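Local coordinates for protein glutathione S-transferase (Rhodospirillum rubrum F11, PDB 4O7H) that probably catalyses the conjugation of glutathione to electrophilic substrates, as a dimeric enzyme of the glutathione S-transferase family, at residues A[13-17]-A[64-68]; A[151-155]-A[190-194]; A[172-176]-A[211-217]. All coordinates share one frame; numbering follows the deposited sequence.

Contact 1 (A[13-17]-A[64-68])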
# COMPACT_ATOMS: atom_id res chain seq x y z
N ALA A 13 -12.02 1.32 3.10
CA ALA A 13 -13.09 1.11 4.06
C ALA A 13 -14.18 0.24 3.49
O ALA A 13 -14.69 -0.65 4.19
CB ALA A 13 -13.64 2.44 4.58
N ARG A 14 -14.51 0.45 2.21
CA ARG A 14 -15.45 -0.46 1.56
C ARG A 14 -14.96 -1.87 1.64
O ARG A 14 -15.72 -2.80 1.96
CB ARG A 14 -15.72 -0.03 0.12
CG ARG A 14 -16.55 1.24 -0.06
CD ARG A 14 -16.93 1.51 -1.53
NE ARG A 14 -17.87 2.63 -1.55
CZ ARG A 14 -18.95 2.72 -2.30
NH1 ARG A 14 -19.22 1.83 -3.24
NH2 ARG A 14 -19.79 3.73 -2.10
N LYS A 15 -13.69 -2.07 1.31
CA LYS A 15 -13.11 -3.41 1.37
C LYS A 15 -13.25 -4.07 2.72
O LYS A 15 -13.60 -5.24 2.83
CB LYS A 15 -11.64 -3.42 0.91
CG LYS A 15 -10.93 -4.68 1.41
CD LYS A 15 -9.68 -4.95 0.67
CE LYS A 15 -8.67 -3.90 0.87
NZ LYS A 15 -7.47 -4.36 0.13
N VAL A 16 -12.97 -3.34 3.80
CA VAL A 16 -13.09 -3.90 5.12
C VAL A 16 -14.55 -4.26 5.47
O VAL A 16 -14.82 -5.32 6.02
CB VAL A 16 -12.44 -2.99 6.17
CG1 VAL A 16 -12.66 -3.53 7.58
CG2 VAL A 16 -10.91 -2.89 5.97
N ARG A 17 -15.50 -3.42 5.06
CA ARG A 17 -16.87 -3.72 5.27
C ARG A 17 -17.26 -5.04 4.58
O ARG A 17 -17.95 -5.88 5.16
CB ARG A 17 -17.81 -2.62 4.74
CG ARG A 17 -17.70 -1.31 5.47
CD ARG A 17 -18.78 -0.37 4.99
NE ARG A 17 -20.07 -0.74 5.60
CZ ARG A 17 -21.19 -0.05 5.36
NH1 ARG A 17 -21.18 0.96 4.51
NH2 ARG A 17 -22.31 -0.35 6.02
N GLY A 64 -6.14 -0.29 6.14
CA GLY A 64 -6.90 -1.36 5.48
C GLY A 64 -6.14 -2.69 5.43
O GLY A 64 -6.72 -3.75 5.68
N TRP A 65 -4.88 -2.67 5.02
CA TRP A 65 -4.15 -3.89 4.89
C TRP A 65 -3.93 -4.50 6.26
O TRP A 65 -4.12 -5.71 6.47
CB TRP A 65 -2.81 -3.69 4.18
CG TRP A 65 -2.88 -3.42 2.73
CD1 TRP A 65 -3.98 -3.26 1.92
CD2 TRP A 65 -1.72 -3.17 1.86
NE1 TRP A 65 -3.57 -2.96 0.61
CE2 TRP A 65 -2.22 -2.87 0.56
CE3 TRP A 65 -0.32 -3.13 2.08
CZ2 TRP A 65 -1.36 -2.62 -0.52
CZ3 TRP A 65 0.49 -2.90 1.05
CH2 TRP A 65 -0.01 -2.62 -0.25
N ALA A 66 -3.50 -3.67 7.24
CA ALA A 66 -3.33 -4.18 8.58
C ALA A 66 -4.61 -4.82 9.12
O ALA A 66 -4.58 -5.89 9.74
CB ALA A 66 -2.93 -3.07 9.52
N ILE A 67 -5.75 -4.18 8.87
CA ILE A 67 -7.04 -4.76 9.29
C ILE A 67 -7.31 -6.09 8.59
O ILE A 67 -7.68 -7.06 9.23
CB ILE A 67 -8.22 -3.78 9.08
CG1 ILE A 67 -8.07 -2.56 10.01
CG2 ILE A 67 -9.53 -4.50 9.30
CD1 ILE A 67 -8.97 -1.40 9.59
N CYS A 68 -7.11 -6.14 7.29
CA CYS A 68 -7.34 -7.38 6.53
C CYS A 68 -6.45 -8.52 7.00
O CYS A 68 -6.93 -9.67 7.18
CB CYS A 68 -7.21 -7.12 5.05
SG CYS A 68 -8.60 -6.15 4.38
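K15 sends its CG anti to the backbone N (chi1 161°) and then bends at chi3 (65°), which carries its aliphatic chain past C68 and brings NZ to the edge of W65, where D99 and T165 hold it. V16 likewise holds CG1 anti to its backbone N, so that both methyls can face I67. There CG1 of V16 lies 3.7 Å from CG2 of I67, two beta-branched side chains meeting at about a right angle between the helices. These are helices 11-22 and 64-74 of the thioredoxin-like N-terminal domain; the segments 13-17 and 64-68 run nearly parallel (12°), their axes 9.8 Å apart at closest approach. G64, lacking a side chain, suits a point where V16 CA lies 6.7 Å from its own CA. One residue on from I67, SG of C68 rests 4.0 Å from CD of K15. NZ of K15 stands 4.1 Å from CD1 of W65, while D99 takes both this ammonium in a salt bridge and NE1 of W65 in a hydrogen bond. With an alanine here D99 is likely to lose its charged mate, T165 its bond to NZ, and the sulfur of C68 its aliphatic cover. W65 also stacks on W65 of the second subunit.

Contact 2 (A[151-155]-A[190-194])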
# COMPACT_ATOMS: atom_id res chain seq x y z
N ARG A 151 -9.46 -18.18 -14.68
CA ARG A 151 -9.58 -18.56 -13.28
C ARG A 151 -11.01 -18.41 -12.81
O ARG A 151 -11.77 -17.69 -13.42
CB ARG A 151 -8.70 -17.61 -12.46
CG ARG A 151 -7.24 -17.63 -12.79
CD ARG A 151 -6.54 -16.48 -12.09
NE ARG A 151 -5.10 -16.50 -12.34
CZ ARG A 151 -4.21 -15.74 -11.73
NH1 ARG A 151 -2.94 -15.83 -12.05
NH2 ARG A 151 -4.58 -14.90 -10.77
N ARG A 152 -11.35 -19.08 -11.73
CA ARG A 152 -12.68 -19.02 -11.18
C ARG A 152 -12.94 -17.62 -10.61
O ARG A 152 -14.00 -17.03 -10.83
CB ARG A 152 -12.79 -20.07 -10.09
CG ARG A 152 -14.16 -20.26 -9.52
CD ARG A 152 -14.06 -21.26 -8.38
NE ARG A 152 -15.35 -21.72 -7.91
CZ ARG A 152 -16.27 -22.21 -8.72
NH1 ARG A 152 -16.03 -22.27 -10.03
NH2 ARG A 152 -17.43 -22.63 -8.25
N TRP A 153 -11.96 -17.11 -9.88
CA TRP A 153 -12.02 -15.79 -9.25
C TRP A 153 -10.68 -15.12 -9.57
O TRP A 153 -9.78 -15.73 -10.14
CB TRP A 153 -12.25 -15.92 -7.75
CG TRP A 153 -13.58 -16.44 -7.38
CD1 TRP A 153 -13.87 -17.73 -6.99
CD2 TRP A 153 -14.81 -15.73 -7.32
NE1 TRP A 153 -15.22 -17.85 -6.73
CE2 TRP A 153 -15.81 -16.64 -6.91
CE3 TRP A 153 -15.17 -14.41 -7.61
CZ2 TRP A 153 -17.16 -16.26 -6.76
CZ3 TRP A 153 -16.49 -14.05 -7.47
CH2 TRP A 153 -17.47 -14.97 -7.06
N LEU A 154 -10.46 -13.85 -9.20
CA LEU A 154 -9.28 -13.14 -9.76
C LEU A 154 -7.93 -13.76 -9.40
O LEU A 154 -7.01 -13.71 -10.19
CB LEU A 154 -9.19 -11.69 -9.29
CG LEU A 154 -10.18 -10.69 -9.81
CD1 LEU A 154 -9.78 -9.31 -9.28
CD2 LEU A 154 -10.17 -10.68 -11.32
N ALA A 155 -7.83 -14.33 -8.21
CA ALA A 155 -6.58 -14.89 -7.71
C ALA A 155 -6.53 -16.39 -7.76
O ALA A 155 -5.52 -16.98 -7.33
CB ALA A 155 -6.30 -14.43 -6.28
N TRP A 190 -17.99 -10.80 -13.99
CA TRP A 190 -17.33 -11.03 -12.72
C TRP A 190 -17.82 -10.04 -11.67
O TRP A 190 -18.14 -10.41 -10.53
CB TRP A 190 -15.80 -10.98 -12.89
CG TRP A 190 -15.08 -10.67 -11.55
CD1 TRP A 190 -14.72 -11.54 -10.62
CD2 TRP A 190 -14.68 -9.39 -11.08
NE1 TRP A 190 -14.09 -10.91 -9.57
CE2 TRP A 190 -14.08 -9.56 -9.83
CE3 TRP A 190 -14.80 -8.11 -11.60
CZ2 TRP A 190 -13.63 -8.49 -9.08
CZ3 TRP A 190 -14.38 -7.04 -10.86
CH2 TRP A 190 -13.77 -7.23 -9.61
N TYR A 191 -17.95 -8.77 -12.05
CA TYR A 191 -18.42 -7.76 -11.09
C TYR A 191 -19.85 -8.04 -10.68
O TYR A 191 -20.22 -7.86 -9.56
CB TYR A 191 -18.26 -6.35 -11.63
CG TYR A 191 -18.66 -5.24 -10.67
CD1 TYR A 191 -17.84 -4.89 -9.61
CD2 TYR A 191 -19.88 -4.64 -10.75
CE1 TYR A 191 -18.21 -3.90 -8.73
CE2 TYR A 191 -20.25 -3.65 -9.89
CZ TYR A 191 -19.40 -3.27 -8.87
OH TYR A 191 -19.80 -2.27 -7.97
N ALA A 192 -20.68 -8.47 -11.62
CA ALA A 192 -22.05 -8.82 -11.28
C ALA A 192 -22.13 -9.91 -10.25
O ALA A 192 -23.01 -9.89 -9.40
CB ALA A 192 -22.78 -9.23 -12.56
N LEU A 193 -21.22 -10.88 -10.34
CA LEU A 193 -21.15 -11.93 -9.34
C LEU A 193 -20.75 -11.39 -7.98
O LEU A 193 -21.41 -11.72 -6.96
CB LEU A 193 -20.21 -13.03 -9.73
CG LEU A 193 -20.61 -13.95 -10.86
CD1 LEU A 193 -19.41 -14.88 -11.08
CD2 LEU A 193 -21.84 -14.72 -10.45
N VAL A 194 -19.78 -10.48 -7.94
CA VAL A 194 -19.38 -9.97 -6.63
C VAL A 194 -20.47 -9.08 -6.04
O VAL A 194 -20.77 -9.16 -4.84
CB VAL A 194 -18.02 -9.21 -6.69
CG1 VAL A 194 -17.70 -8.64 -5.30
CG2 VAL A 194 -16.92 -10.15 -7.19
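W153 and L154 bring the loop between helices 127-150 and 161-175 against helix 185-195, all within the all-helical C-terminal domain of the glutathione S-transferase fold. The loop is braced at its start by R151, whose long side chain turns back so that NH2 donates to the carbonyl O of L154 at 2.8 Å. That bond uses a lone pair in the carbonyl plane, though the oxygen is tilted 16° out of the guanidinium plane; a salt bridge to E90 of helix 85-119 occupies the same nitrogen. Two residues on, W153 supplies a broad apolar plate, long enough to reach W190, L193 and V194 on about one turn of the facing helix. Its six-membered ring does the touching: CE3 approaches the pyrrole side of W190, 4.2 Å from CD1, CZ3 meets V194 CG2 at 3.9 Å near the indole plane, and CH2 reaches L193 CB at 4.3 Å. The two indoles cross obliquely rather than stacking. L154 follows, with CG anti to the carbonyl carbon (chi1 -71°), its branched end crossing the W190 indole at about a right angle. CD2 lies over one face of that ring and V194 CG2 over the other, both offset toward the rim, so aliphatic groups flank it on opposite faces. D163 of helix 161-175 accepts hydrogen bonds from both the W190 NE1 and the L154 backbone N, tying the buried polar edge of the indole to the loop. On L154's side of the indole, CD1 of L154 sits 3.9 Å from CZ2 of W190.

Contact 3 (A[172-176]-A[211-217])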
# COMPACT_ATOMS: atom_id res chain seq x y z
N LEU A 172 -16.69 2.32 -6.67
CA LEU A 172 -16.63 3.80 -6.56
C LEU A 172 -16.58 4.44 -7.96
O LEU A 172 -17.25 5.45 -8.18
CB LEU A 172 -15.46 4.24 -5.72
CG LEU A 172 -15.79 4.12 -4.25
CD1 LEU A 172 -14.48 4.05 -3.48
CD2 LEU A 172 -16.68 5.29 -3.82
N ILE A 173 -15.89 3.79 -8.90
CA ILE A 173 -15.91 4.26 -10.30
C ILE A 173 -17.33 4.15 -10.83
O ILE A 173 -17.80 5.05 -11.53
CB ILE A 173 -14.93 3.49 -11.21
CG1 ILE A 173 -13.52 3.38 -10.57
CG2 ILE A 173 -14.82 4.18 -12.57
CD1 ILE A 173 -13.03 4.64 -9.88
N ASP A 174 -18.04 3.13 -10.42
CA ASP A 174 -19.40 2.91 -10.89
C ASP A 174 -20.35 3.91 -10.25
O ASP A 174 -21.24 4.43 -10.93
CB ASP A 174 -19.83 1.48 -10.61
CG ASP A 174 -20.97 1.00 -11.47
OD1 ASP A 174 -20.97 1.28 -12.65
OD2 ASP A 174 -21.84 0.22 -10.95
N TYR A 175 -20.15 4.24 -8.98
CA TYR A 175 -20.93 5.29 -8.33
C TYR A 175 -20.82 6.64 -9.09
O TYR A 175 -21.82 7.38 -9.20
CB TYR A 175 -20.49 5.41 -6.86
CG TYR A 175 -21.47 6.15 -6.01
CD1 TYR A 175 -21.60 7.52 -6.10
CD2 TYR A 175 -22.28 5.46 -5.13
CE1 TYR A 175 -22.53 8.18 -5.30
CE2 TYR A 175 -23.22 6.10 -4.33
CZ TYR A 175 -23.33 7.48 -4.45
OH TYR A 175 -24.25 8.14 -3.65
N ALA A 176 -19.64 6.91 -9.65
CA ALA A 176 -19.38 8.09 -10.46
C ALA A 176 -19.87 7.97 -11.89
O ALA A 176 -19.83 8.95 -12.64
CB ALA A 176 -17.89 8.42 -10.45
N ILE A 211 -24.45 13.19 -4.07
CA ILE A 211 -24.31 12.58 -5.37
C ILE A 211 -25.30 11.41 -5.54
O ILE A 211 -25.40 10.53 -4.68
CB ILE A 211 -22.87 12.07 -5.63
CG1 ILE A 211 -21.86 13.22 -5.48
CG2 ILE A 211 -22.76 11.49 -7.02
CD1 ILE A 211 -21.04 13.15 -4.21
N ARG A 212 -26.08 11.45 -6.60
CA ARG A 212 -27.04 10.38 -6.88
C ARG A 212 -26.27 9.36 -7.70
O ARG A 212 -25.64 9.75 -8.66
CB ARG A 212 -28.22 10.95 -7.70
CG ARG A 212 -29.06 11.96 -6.92
N PRO A 213 -26.23 8.07 -7.28
CA PRO A 213 -25.49 7.18 -8.18
C PRO A 213 -26.32 6.93 -9.44
O PRO A 213 -27.51 7.30 -9.49
CB PRO A 213 -25.37 5.87 -7.38
CG PRO A 213 -26.53 5.90 -6.48
CD PRO A 213 -26.76 7.34 -6.12
N PRO A 214 -25.68 6.34 -10.44
CA PRO A 214 -26.41 6.04 -11.66
C PRO A 214 -27.49 5.03 -11.48
O PRO A 214 -27.48 4.24 -10.51
CB PRO A 214 -25.34 5.51 -12.62
CG PRO A 214 -24.15 5.28 -11.82
CD PRO A 214 -24.25 6.01 -10.55
N ARG A 215 -28.44 5.01 -12.43
CA ARG A 215 -29.62 4.20 -12.26
C ARG A 215 -29.32 2.69 -12.21
O ARG A 215 -30.05 1.96 -11.58
CB ARG A 215 -30.63 4.53 -13.37
CG ARG A 215 -30.27 4.16 -14.80
CD ARG A 215 -31.34 4.68 -15.80
NE ARG A 215 -32.63 4.06 -15.51
CZ ARG A 215 -33.69 4.62 -14.87
NH1 ARG A 215 -33.72 5.85 -14.46
NH2 ARG A 215 -34.77 3.86 -14.60
N HIS A 216 -28.23 2.24 -12.82
CA HIS A 216 -27.87 0.82 -12.83
C HIS A 216 -27.02 0.39 -11.63
O HIS A 216 -26.71 -0.78 -11.44
CB HIS A 216 -27.06 0.50 -14.07
CG HIS A 216 -25.69 1.08 -14.02
ND1 HIS A 216 -25.38 2.33 -14.51
CD2 HIS A 216 -24.52 0.57 -13.54
CE1 HIS A 216 -24.10 2.57 -14.32
NE2 HIS A 216 -23.56 1.52 -13.72
N TYR A 217 -26.59 1.37 -10.83
CA TYR A 217 -25.62 1.09 -9.75
C TYR A 217 -26.06 -0.02 -8.81
O TYR A 217 -25.27 -0.93 -8.48
CB TYR A 217 -25.35 2.40 -8.97
CG TYR A 217 -24.39 2.24 -7.82
CD1 TYR A 217 -23.02 2.09 -8.03
CD2 TYR A 217 -24.87 2.17 -6.55
CE1 TYR A 217 -22.16 1.94 -6.96
CE2 TYR A 217 -24.03 2.06 -5.49
CZ TYR A 217 -22.68 1.93 -5.70
OH TYR A 217 -21.82 1.70 -4.62
O HOH W 1 -22.17 -1.18 -8.60
O HOH W 2 -22.96 9.56 -10.23
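The C-terminal tail of this glutathione S-transferase, after helix 201-205, is fastened here to the C-terminal part of helix 161-175 by Y175 and D174. Y175 holds CG anti to the backbone N, which lays its long ring along the tail: OH donates to the carbonyl O of I211 at 2.8 Å, tilted from the carbonyl plane, and is also hydrogen-bonded to I208 N. P213 lies over one face of the ring in a CH-pi contact, CB 3.8 Å from the Y175 centroid, a fit that suits proline, a compact ring whose C-H groups can face an aromatic. The CD2 edge of Y175 points at the face of Y217, a T-shaped pair with planes at 77°. Beside it, H216 NE2 donates to D174 OD1 at 2.8 Å and nearly straight (170°); the oxygen, which W181 NE1 also bonds, lies close to the imidazole plane and is met on its syn side, but 33° out of the carboxylate plane. Water links D174 OD2 to Y217 O, and a second joins Y175 O to R212 O. The type I turn P214-Y217 lets H216 and Y217 both reach the helix. Farther out, I211 packs on helix 85-119, L172 on helix 11-22, and Y217 OH bonds to L203 O.

How the contacts relate
Contact 1 lies in the thioredoxin-like domain, where glutathione probably binds as in relatives, the second substrate mostly toward the helical domain of contact 2; contact 3 ties the C-terminal tail to the latter. Helix 161-175 is common ground: it gives T165 to K15 of contact 1, D163 to both sides of contact 2, and its C-terminal part to contact 3. Contacts 1 and 3 have centres 22 Å apart yet touch across the domain interface, where R14 NH1 lies 2.9 Å from Y217 OH, a probable hydrogen bond. Contact 2 touches neither: its nearest atoms are about 6 Å from contact 1 and about 4 Å from contact 3. Of the three, contact 1 alone reaches the second subunit.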